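Local coordinates for protein plastocyanin (Adiantum capillus-veneris, PDB 1KDI) that carries electrons between the cytochrome b6-f complex and P700 of photosystem I, using a single bound copper ion in the chloroplast thylakoid, at residues Gly49-Glu54 against Val77-Thr82; Val3-Glu8 against Val27-Val32; His37-Asp42 against Tyr83-Thr88. All blocks are in the same frame, centred on the assembly; numbering follows the deposited sequence.

Overall arrangement
The three contacts run from the copper end of this plastocyanin to its far end. Interaction 3 carries H37 and C87, two of the copper ligands, while H90 and M95 complete the copper site. Interaction 2 backs that site, with its centre about 13 Å from that of interaction 3: V5 CG1 lies 3.5 Å from H37 CB, and the F29 ring meets F85 edge-to-face across the interior between the two sheets. Interaction 1 lies away from the metal, on the opposite side of the chain's centre from interaction 2, their centres about 23 Å apart. It shares strand 81-86 with interaction 3 and touches it where V77 CG1 comes 3.7 Å from Y83 CE2.

Interaction 1 (Gly49-Glu54 against Val77-Thr82); sequences GTVASE and VSTPGT
E54 OE2 is gripped twice by one residue: the hydroxyl S78 OG donates to it at 2.8 Å and the backbone S78 N at 2.9 Å. The two donors come from different directions. The hydroxyl arrives nearly in line with the C-O bond, whereas the amide stands well above the carboxylate plane, 61° out of it, with an almost straight N-H...O angle of 165°. The other oxygen, E54 OE1, takes T79 OG1 at 2.7 Å on its syn lone pair, and T79 N adds a weak, longer bond to the same atom. OE2 is thus held by both donors of S78, and OE1 by the hydroxyl of T79 and only weakly by its amide, which fixes the group's rotation and would help to stabilise its negative charge.

E54 spans the gap by stretching out from the helix: CG stands anti to the backbone N and the chain stays extended to the carboxylate, carrying it over to the turn. On the receiving side, T79 OG1 lies beside its own backbone N (chi1 -55°), so hydroxyl and amide face the same oxygen. That torsion sends T79 CG2 the other way, to meet V51 CG2 at 3.7 Å, one turn back along the helix, the two side chains crossing at about a right angle. V77 CG1 rests 4.0 Å from E54 OE1, an apolar flank to the polar group. Away from the turn, G49 O accepts S53 N and S53 OG from opposite faces of its plane.

V77 also packs on A58 and V101, and T79 O receives the hydroxyl of Y83. The contact ties a side chain of helix 49-57 to the turn before strand 81-86, at the copper-remote end of the plastocyanin beta-sandwich.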
loop_
_atom_site.group_PDB
_atom_site.type_symbol
_atom_site.label_atom_id
_atom_site.label_comp_id
_atom_site.label_asym_id
_atom_site.label_seq_id
_atom_site.Cartn_x
_atom_site.Cartn_y
_atom_site.Cartn_z
ATOM N N GLY A 49 2.016 -15.621 -12.398
ATOM C CA GLY A 49 0.768 -14.958 -12.653
ATOM C C GLY A 49 -0.099 -14.977 -11.443
ATOM O O GLY A 49 -0.934 -14.088 -11.331
ATOM N N THR A 50 0.041 -15.921 -10.503
ATOM C CA THR A 50 -0.796 -15.910 -9.296
ATOM C C THR A 50 -0.417 -14.773 -8.335
ATOM O O THR A 50 -1.280 -14.141 -7.732
ATOM C CB THR A 50 -0.701 -17.258 -8.548
ATOM O OG1 THR A 50 0.683 -17.565 -8.434
ATOM C CG2 THR A 50 -1.495 -18.341 -9.240
ATOM N N VAL A 51 0.879 -14.531 -8.192
ATOM C CA VAL A 51 1.422 -13.412 -7.423
ATOM C C VAL A 51 1.035 -12.108 -8.142
ATOM O O VAL A 51 0.586 -11.201 -7.439
ATOM C CB VAL A 51 2.954 -13.586 -7.329
ATOM C CG1 VAL A 51 3.640 -12.413 -6.678
ATOM C CG2 VAL A 51 3.202 -14.844 -6.524
ATOM N N ALA A 52 1.149 -11.952 -9.475
ATOM C CA ALA A 52 0.702 -10.747 -10.176
ATOM C C ALA A 52 -0.787 -10.496 -10.017
ATOM O O ALA A 52 -1.144 -9.335 -9.732
ATOM C CB ALA A 52 0.997 -10.818 -11.667
ATOM N N SER A 53 -1.703 -11.471 -10.102
ATOM C CA SER A 53 -3.094 -11.197 -9.803
ATOM C C SER A 53 -3.379 -10.739 -8.409
ATOM O O SER A 53 -4.267 -9.917 -8.189
ATOM C CB SER A 53 -3.972 -12.390 -9.991
ATOM O OG SER A 53 -3.761 -12.672 -11.352
ATOM N N GLU A 54 -2.631 -11.301 -7.464
ATOM C CA GLU A 54 -2.818 -11.006 -6.061
ATOM C C GLU A 54 -2.410 -9.565 -5.724
ATOM O O GLU A 54 -3.143 -8.842 -5.077
ATOM C CB GLU A 54 -2.006 -12.064 -5.344
ATOM C CG GLU A 54 -2.021 -11.958 -3.865
ATOM C CD GLU A 54 -1.457 -13.204 -3.219
ATOM O OE1 GLU A 54 -0.337 -13.597 -3.504
ATOM O OE2 GLU A 54 -2.155 -13.786 -2.427
ATOM N N VAL A 77 -2.477 -10.345 1.050
ATOM C CA VAL A 77 -1.561 -11.028 0.182
ATOM C C VAL A 77 -1.254 -12.309 0.990
ATOM O O VAL A 77 -1.020 -12.332 2.212
ATOM C CB VAL A 77 -0.322 -10.132 -0.045
ATOM C CG1 VAL A 77 0.743 -10.827 -0.887
ATOM C CG2 VAL A 77 -0.767 -8.869 -0.802
ATOM N N SER A 78 -1.444 -13.455 0.365
ATOM C CA SER A 78 -1.124 -14.708 1.013
ATOM C C SER A 78 0.177 -15.386 0.576
ATOM O O SER A 78 0.621 -16.293 1.293
ATOM C CB SER A 78 -2.356 -15.608 0.835
ATOM O OG SER A 78 -2.872 -15.709 -0.482
ATOM N N THR A 79 0.842 -14.958 -0.509
ATOM C CA THR A 79 2.106 -15.529 -0.916
ATOM C C THR A 79 3.323 -14.943 -0.145
ATOM O O THR A 79 3.553 -13.723 -0.161
ATOM C CB THR A 79 2.274 -15.318 -2.441
ATOM O OG1 THR A 79 1.122 -15.868 -3.074
ATOM C CG2 THR A 79 3.544 -15.944 -2.982
ATOM N N PRO A 80 4.147 -15.761 0.547
ATOM C CA PRO A 80 5.361 -15.322 1.186
ATOM C C PRO A 80 6.325 -14.599 0.287
ATOM O O PRO A 80 6.592 -15.055 -0.814
ATOM C CB PRO A 80 5.906 -16.595 1.751
ATOM C CG PRO A 80 4.681 -17.345 2.174
ATOM C CD PRO A 80 3.844 -17.155 0.940
ATOM N N GLY A 81 6.914 -13.503 0.732
ATOM C CA GLY A 81 7.909 -12.804 -0.054
ATOM C C GLY A 81 7.895 -11.363 0.402
ATOM O O GLY A 81 7.201 -11.055 1.375
ATOM N N THR A 82 8.649 -10.446 -0.156
ATOM C CA THR A 82 8.528 -9.067 0.299
ATOM C C THR A 82 8.132 -8.292 -0.951
ATOM O O THR A 82 8.488 -8.658 -2.089
ATOM C CB THR A 82 9.861 -8.545 0.933
ATOM O OG1 THR A 82 10.862 -8.658 -0.057
ATOM C CG2 THR A 82 10.356 -9.361 2.120
#

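Interaction 2 (Val3-Glu8 against Val27-Val32); sequences VEVGDE and VEFTLV
V3 and F29 sit side by side and point the same way, into the buried half of this parallel strand pair. V3 CB comes 3.6 Å from F29 CD1, and V5 CG2 reaches F29 CB from the next pair on the same face at 3.8 Å. The phenyl ring gets there because its CG lies beside the backbone N (chi1 -66°); the same edge, at CE1, meets F85, while I39 packs at CE2. On this buried face V5 also leans on H37 and M95, both copper ligands. An alanine in place of F29 would probably strip V3 and F85 of the ring they pack on and open a gap between the sheets.

The solvent face is looser, with exposed E4 beside partly exposed T30. E4, extended beyond CG, crosses V32 obliquely, E4 OE1 staying 3.8 Å from V32 CG2. Past the strand ends V32 wedges against G6 and D7, its CB 3.5 Å from G6 O, and D7 OD2 accepts from Y15 and N11.

Between the faces the backbones bond in parallel register: V3 N to E28 O and T30 N to V3 O, each 2.9 Å, then V5 N to T30 O at 2.7 Å and V32 N to V5 O at 2.9 Å. Hydrogen bonding between the segments is therefore left to the main chains, with none from side chains, while on the buried face V3, V5 and F29 meet through apolar atoms.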
loop_
_atom_site.group_PDB
_atom_site.type_symbol
_atom_site.label_atom_id
_atom_site.label_comp_id
_atom_site.label_asym_id
_atom_site.label_seq_id
_atom_site.Cartn_x
_atom_site.Cartn_y
_atom_site.Cartn_z
ATOM N N VAL A 3 -1.502 0.697 8.764
ATOM C CA VAL A 3 -0.490 1.622 8.232
ATOM C C VAL A 3 -1.272 2.916 8.073
ATOM O O VAL A 3 -2.433 2.923 7.631
ATOM C CB VAL A 3 0.079 1.198 6.812
ATOM C CG1 VAL A 3 1.093 2.199 6.214
ATOM C CG2 VAL A 3 0.787 -0.147 7.009
ATOM N N GLU A 4 -0.625 3.996 8.514
ATOM C CA GLU A 4 -1.152 5.337 8.398
ATOM C C GLU A 4 -0.577 5.899 7.118
ATOM O O GLU A 4 0.600 5.767 6.819
ATOM C CB GLU A 4 -0.709 6.165 9.598
ATOM C CG GLU A 4 -1.507 5.760 10.826
ATOM C CD GLU A 4 -1.239 6.585 12.088
ATOM O OE1 GLU A 4 -0.738 7.710 12.014
ATOM O OE2 GLU A 4 -1.528 6.055 13.156
ATOM N N VAL A 5 -1.400 6.533 6.331
ATOM C CA VAL A 5 -0.966 7.072 5.062
ATOM C C VAL A 5 -0.984 8.605 5.201
ATOM O O VAL A 5 -2.058 9.186 5.357
ATOM C CB VAL A 5 -1.941 6.627 3.953
ATOM C CG1 VAL A 5 -1.405 7.095 2.616
ATOM C CG2 VAL A 5 -2.078 5.105 3.938
ATOM N N GLY A 6 0.205 9.201 5.156
ATOM C CA GLY A 6 0.391 10.631 5.340
ATOM C C GLY A 6 0.259 11.020 6.800
ATOM O O GLY A 6 0.100 10.199 7.701
ATOM N N ASP A 7 0.273 12.314 7.045
ATOM C CA ASP A 7 0.139 12.847 8.386
ATOM C C ASP A 7 -0.570 14.211 8.332
ATOM O O ASP A 7 -0.885 14.728 7.250
ATOM C CB ASP A 7 1.556 12.931 9.020
ATOM C CG ASP A 7 2.667 13.673 8.312
ATOM O OD1 ASP A 7 2.436 14.670 7.627
ATOM O OD2 ASP A 7 3.816 13.275 8.452
ATOM N N GLU A 8 -0.827 14.864 9.460
ATOM C CA GLU A 8 -1.466 16.151 9.455
ATOM C C GLU A 8 -0.593 17.298 9.011
ATOM O O GLU A 8 -1.117 18.360 8.704
ATOM C CB GLU A 8 -2.020 16.388 10.809
ATOM C CG GLU A 8 -3.454 15.895 10.623
ATOM C CD GLU A 8 -4.167 15.374 11.860
ATOM O OE1 GLU A 8 -3.719 15.630 12.993
ATOM O OE2 GLU A 8 -5.190 14.697 11.681
ATOM N N VAL A 27 -3.952 -5.833 5.741
ATOM C CA VAL A 27 -3.281 -4.654 6.203
ATOM C C VAL A 27 -4.174 -3.506 5.714
ATOM O O VAL A 27 -4.654 -3.425 4.574
ATOM C CB VAL A 27 -1.755 -4.679 5.723
ATOM C CG1 VAL A 27 -1.462 -5.860 4.837
ATOM C CG2 VAL A 27 -1.380 -3.378 5.085
ATOM N N GLU A 28 -4.604 -2.746 6.728
ATOM C CA GLU A 28 -5.510 -1.635 6.539
ATOM C C GLU A 28 -4.728 -0.337 6.456
ATOM O O GLU A 28 -3.970 0.017 7.368
ATOM C CB GLU A 28 -6.491 -1.553 7.691
ATOM C CG GLU A 28 -7.607 -0.618 7.296
ATOM C CD GLU A 28 -8.543 -0.198 8.407
ATOM O OE1 GLU A 28 -8.696 -0.922 9.383
ATOM O OE2 GLU A 28 -9.137 0.874 8.288
ATOM N N PHE A 29 -4.831 0.330 5.328
ATOM C CA PHE A 29 -4.216 1.621 5.135
ATOM C C PHE A 29 -5.270 2.643 5.489
ATOM O O PHE A 29 -6.426 2.493 5.090
ATOM C CB PHE A 29 -3.798 1.750 3.702
ATOM C CG PHE A 29 -2.696 0.787 3.311
ATOM C CD1 PHE A 29 -1.377 1.124 3.547
ATOM C CD2 PHE A 29 -3.010 -0.404 2.673
ATOM C CE1 PHE A 29 -0.352 0.304 3.151
ATOM C CE2 PHE A 29 -1.975 -1.232 2.276
ATOM C CZ PHE A 29 -0.664 -0.876 2.513
ATOM N N THR A 30 -4.932 3.612 6.319
ATOM C CA THR A 30 -5.860 4.647 6.707
ATOM C C THR A 30 -5.208 5.970 6.444
ATOM O O THR A 30 -4.049 6.175 6.808
ATOM C CB THR A 30 -6.202 4.599 8.180
ATOM O OG1 THR A 30 -6.629 3.281 8.454
ATOM C CG2 THR A 30 -7.334 5.532 8.543
ATOM N N LEU A 31 -5.946 6.877 5.827
ATOM C CA LEU A 31 -5.477 8.217 5.512
ATOM C C LEU A 31 -5.444 9.085 6.763
ATOM O O LEU A 31 -6.425 9.093 7.496
ATOM C CB LEU A 31 -6.408 8.898 4.521
ATOM C CG LEU A 31 -5.953 10.275 4.068
ATOM C CD1 LEU A 31 -4.749 10.164 3.179
ATOM C CD2 LEU A 31 -7.086 10.953 3.351
ATOM N N VAL A 32 -4.380 9.832 7.018
ATOM C CA VAL A 32 -4.313 10.821 8.094
ATOM C C VAL A 32 -4.024 12.139 7.347
ATOM O O VAL A 32 -3.140 12.213 6.489
ATOM C CB VAL A 32 -3.148 10.491 9.101
ATOM C CG1 VAL A 32 -3.030 11.534 10.255
ATOM C CG2 VAL A 32 -3.425 9.099 9.663
#

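Interaction 3 (His37-Asp42 against Tyr83-Thr88); sequences HNIVFD and YTFYCT. With CU (copper (II) ion), chain B.
C87 SG and H37 ND1 converge on copper at the open end of an antiparallel strand pair, part of the cupredoxin Greek-key beta-sandwich. The metal lies 1.9 Å from H37 ND1 and 2.2 Å from C87 SG. The sulfur, at the edge of the H37 imidazole and in its plane, also accepts N38 N at 3.5 Å along a nearly straight N-H...S line of 164°, so the residue after one ligand positions the other.

Farther from the metal, the buried face is a run of bumps and hollows. The I39 CD1 methyl presses tightly against the CB-CG root and CD1 of F85, 3.2 Å from F85 CB. F85 CB in turn forms a bump that settles over one face of the F41 ring, a CH-pi contact 4.0 Å from the centroid. The two phenyl rings themselves meet obliquely, planes 59° apart, while Y83 CB fills in beside F41 CD2. Beyond the segments, L55 of helix 49-57 packs on F41 and Y83, and F14 meets F85 edge-to-face.

The other face bears the Y86 ring, folded back over its neighbour strand, with V40 O over one face. V40 fills the hollow between this ring and T88: its CG1 touches the phenol end, and V40 CG2 lies 3.5 Å from T88 OG1. D42 OD2 comes obliquely to Y86 CD2 and CE2 at 3.7 Å, the side chains crossing at about a right angle. K91 adds a cation-pi contact to Y86. V40 and Y86 exchange two backbone bonds, and D42 N donates to T84 O. Where the strands part near copper, N38 OD1 bridges them, taking T88 N nearly end-on to its C=O and T88 OG1 weakly; N38 ND2 donates to D64 O. At the other end a water joins D42 O to T84 N, 3.0 Å from that nitrogen.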
loop_
_atom_site.group_PDB
_atom_site.type_symbol
_atom_site.label_atom_id
_atom_site.label_comp_id
_atom_site.label_asym_id
_atom_site.label_seq_id
_atom_site.Cartn_x
_atom_site.Cartn_y
_atom_site.Cartn_z
ATOM N N HIS A 37 -3.930 10.238 -1.073
ATOM C CA HIS A 37 -2.822 9.355 -1.435
ATOM C C HIS A 37 -3.459 8.078 -1.867
ATOM O O HIS A 37 -4.651 7.901 -1.687
ATOM C CB HIS A 37 -1.896 8.988 -0.249
ATOM C CG HIS A 37 -1.179 10.160 0.448
ATOM N ND1 HIS A 37 -0.073 10.677 -0.047
ATOM C CD2 HIS A 37 -1.544 10.739 1.626
ATOM C CE1 HIS A 37 0.289 11.608 0.837
ATOM N NE2 HIS A 37 -0.596 11.625 1.818
ATOM N N ASN A 38 -2.696 7.206 -2.468
ATOM C CA ASN A 38 -3.215 5.850 -2.653
ATOM C C ASN A 38 -2.092 4.818 -2.513
ATOM O O ASN A 38 -0.956 5.163 -2.138
ATOM C CB ASN A 38 -3.905 5.748 -4.024
ATOM C CG ASN A 38 -3.065 5.668 -5.267
ATOM O OD1 ASN A 38 -1.845 5.815 -5.333
ATOM N ND2 ASN A 38 -3.794 5.452 -6.338
ATOM N N ILE A 39 -2.410 3.534 -2.732
ATOM C CA ILE A 39 -1.418 2.480 -2.595
ATOM C C ILE A 39 -1.635 1.453 -3.709
ATOM O O ILE A 39 -2.699 0.895 -3.952
ATOM C CB ILE A 39 -1.486 1.886 -1.082
ATOM C CG1 ILE A 39 -1.519 0.404 -1.099
ATOM C CG2 ILE A 39 -2.695 2.357 -0.278
ATOM C CD1 ILE A 39 -0.107 -0.047 -1.184
ATOM N N VAL A 40 -0.532 1.323 -4.404
ATOM C CA VAL A 40 -0.374 0.464 -5.548
ATOM C C VAL A 40 0.868 -0.390 -5.294
ATOM O O VAL A 40 1.930 0.142 -4.948
ATOM C CB VAL A 40 -0.196 1.370 -6.793
ATOM C CG1 VAL A 40 0.153 0.532 -7.985
ATOM C CG2 VAL A 40 -1.465 2.175 -7.042
ATOM N N PHE A 41 0.795 -1.714 -5.444
ATOM C CA PHE A 41 1.958 -2.588 -5.339
ATOM C C PHE A 41 2.724 -2.702 -6.633
ATOM O O PHE A 41 2.157 -2.741 -7.741
ATOM C CB PHE A 41 1.534 -3.988 -4.921
ATOM C CG PHE A 41 1.217 -4.074 -3.438
ATOM C CD1 PHE A 41 -0.032 -3.757 -2.972
ATOM C CD2 PHE A 41 2.212 -4.460 -2.570
ATOM C CE1 PHE A 41 -0.300 -3.817 -1.629
ATOM C CE2 PHE A 41 1.930 -4.520 -1.223
ATOM C CZ PHE A 41 0.681 -4.199 -0.760
ATOM N N ASP A 42 4.039 -2.751 -6.459
ATOM C CA ASP A 42 4.946 -3.041 -7.534
ATOM C C ASP A 42 4.856 -4.533 -7.837
ATOM O O ASP A 42 4.713 -5.358 -6.937
ATOM C CB ASP A 42 6.335 -2.746 -7.148
ATOM C CG ASP A 42 6.909 -1.716 -8.072
ATOM O OD1 ASP A 42 6.952 -1.954 -9.293
ATOM O OD2 ASP A 42 7.287 -0.665 -7.543
ATOM N N TYR A 83 7.265 -7.300 -0.747
ATOM C CA TYR A 83 6.663 -6.596 -1.860
ATOM C C TYR A 83 6.826 -5.109 -1.590
ATOM O O TYR A 83 6.787 -4.760 -0.410
ATOM C CB TYR A 83 5.208 -7.012 -1.912
ATOM C CG TYR A 83 5.031 -8.529 -2.033
ATOM C CD1 TYR A 83 5.374 -9.160 -3.227
ATOM C CD2 TYR A 83 4.563 -9.261 -0.952
ATOM C CE1 TYR A 83 5.255 -10.525 -3.340
ATOM C CE2 TYR A 83 4.445 -10.631 -1.054
ATOM C CZ TYR A 83 4.787 -11.243 -2.247
ATOM O OH TYR A 83 4.635 -12.619 -2.363
ATOM N N THR A 84 7.038 -4.277 -2.629
ATOM C CA THR A 84 7.105 -2.832 -2.468
ATOM C C THR A 84 5.792 -2.193 -2.837
ATOM O O THR A 84 5.153 -2.602 -3.795
ATOM C CB THR A 84 8.178 -2.242 -3.343
ATOM O OG1 THR A 84 9.395 -2.799 -2.885
ATOM C CG2 THR A 84 8.281 -0.711 -3.225
ATOM N N PHE A 85 5.312 -1.220 -2.091
ATOM C CA PHE A 85 4.145 -0.485 -2.505
ATOM C C PHE A 85 4.467 1.016 -2.539
ATOM O O PHE A 85 5.469 1.468 -1.960
ATOM C CB PHE A 85 3.001 -0.799 -1.573
ATOM C CG PHE A 85 3.150 -0.490 -0.098
ATOM C CD1 PHE A 85 2.851 0.770 0.372
ATOM C CD2 PHE A 85 3.600 -1.487 0.752
ATOM C CE1 PHE A 85 3.009 1.043 1.716
ATOM C CE2 PHE A 85 3.751 -1.201 2.087
ATOM C CZ PHE A 85 3.457 0.065 2.570
ATOM N N TYR A 86 3.708 1.782 -3.323
ATOM C CA TYR A 86 3.977 3.208 -3.443
ATOM C C TYR A 86 2.675 3.948 -3.663
ATOM O O TYR A 86 1.602 3.355 -3.861
ATOM C CB TYR A 86 4.979 3.455 -4.590
ATOM C CG TYR A 86 4.438 3.077 -5.958
ATOM C CD1 TYR A 86 3.649 3.948 -6.687
ATOM C CD2 TYR A 86 4.710 1.816 -6.449
ATOM C CE1 TYR A 86 3.113 3.565 -7.900
ATOM C CE2 TYR A 86 4.184 1.425 -7.660
ATOM C CZ TYR A 86 3.397 2.296 -8.365
ATOM O OH TYR A 86 2.867 1.867 -9.557
ATOM N N CYS A 87 2.769 5.262 -3.531
ATOM C CA CYS A 87 1.601 6.089 -3.731
ATOM C C CYS A 87 1.737 6.589 -5.168
ATOM O O CYS A 87 2.822 7.094 -5.469
ATOM C CB CYS A 87 1.623 7.270 -2.698
ATOM S SG CYS A 87 0.433 8.576 -3.137
ATOM N N THR A 88 0.771 6.527 -6.077
ATOM C CA THR A 88 0.957 7.115 -7.402
ATOM C C THR A 88 1.181 8.660 -7.458
ATOM O O THR A 88 2.194 9.043 -8.046
ATOM C CB THR A 88 -0.249 6.704 -8.222
ATOM O OG1 THR A 88 -0.379 5.296 -8.182
ATOM C CG2 THR A 88 -0.071 7.123 -9.636
HETATM CU CU CU B . 0.825 10.219 -1.716
HETATM O O HOH W 1 6.831 -5.820 -5.147
#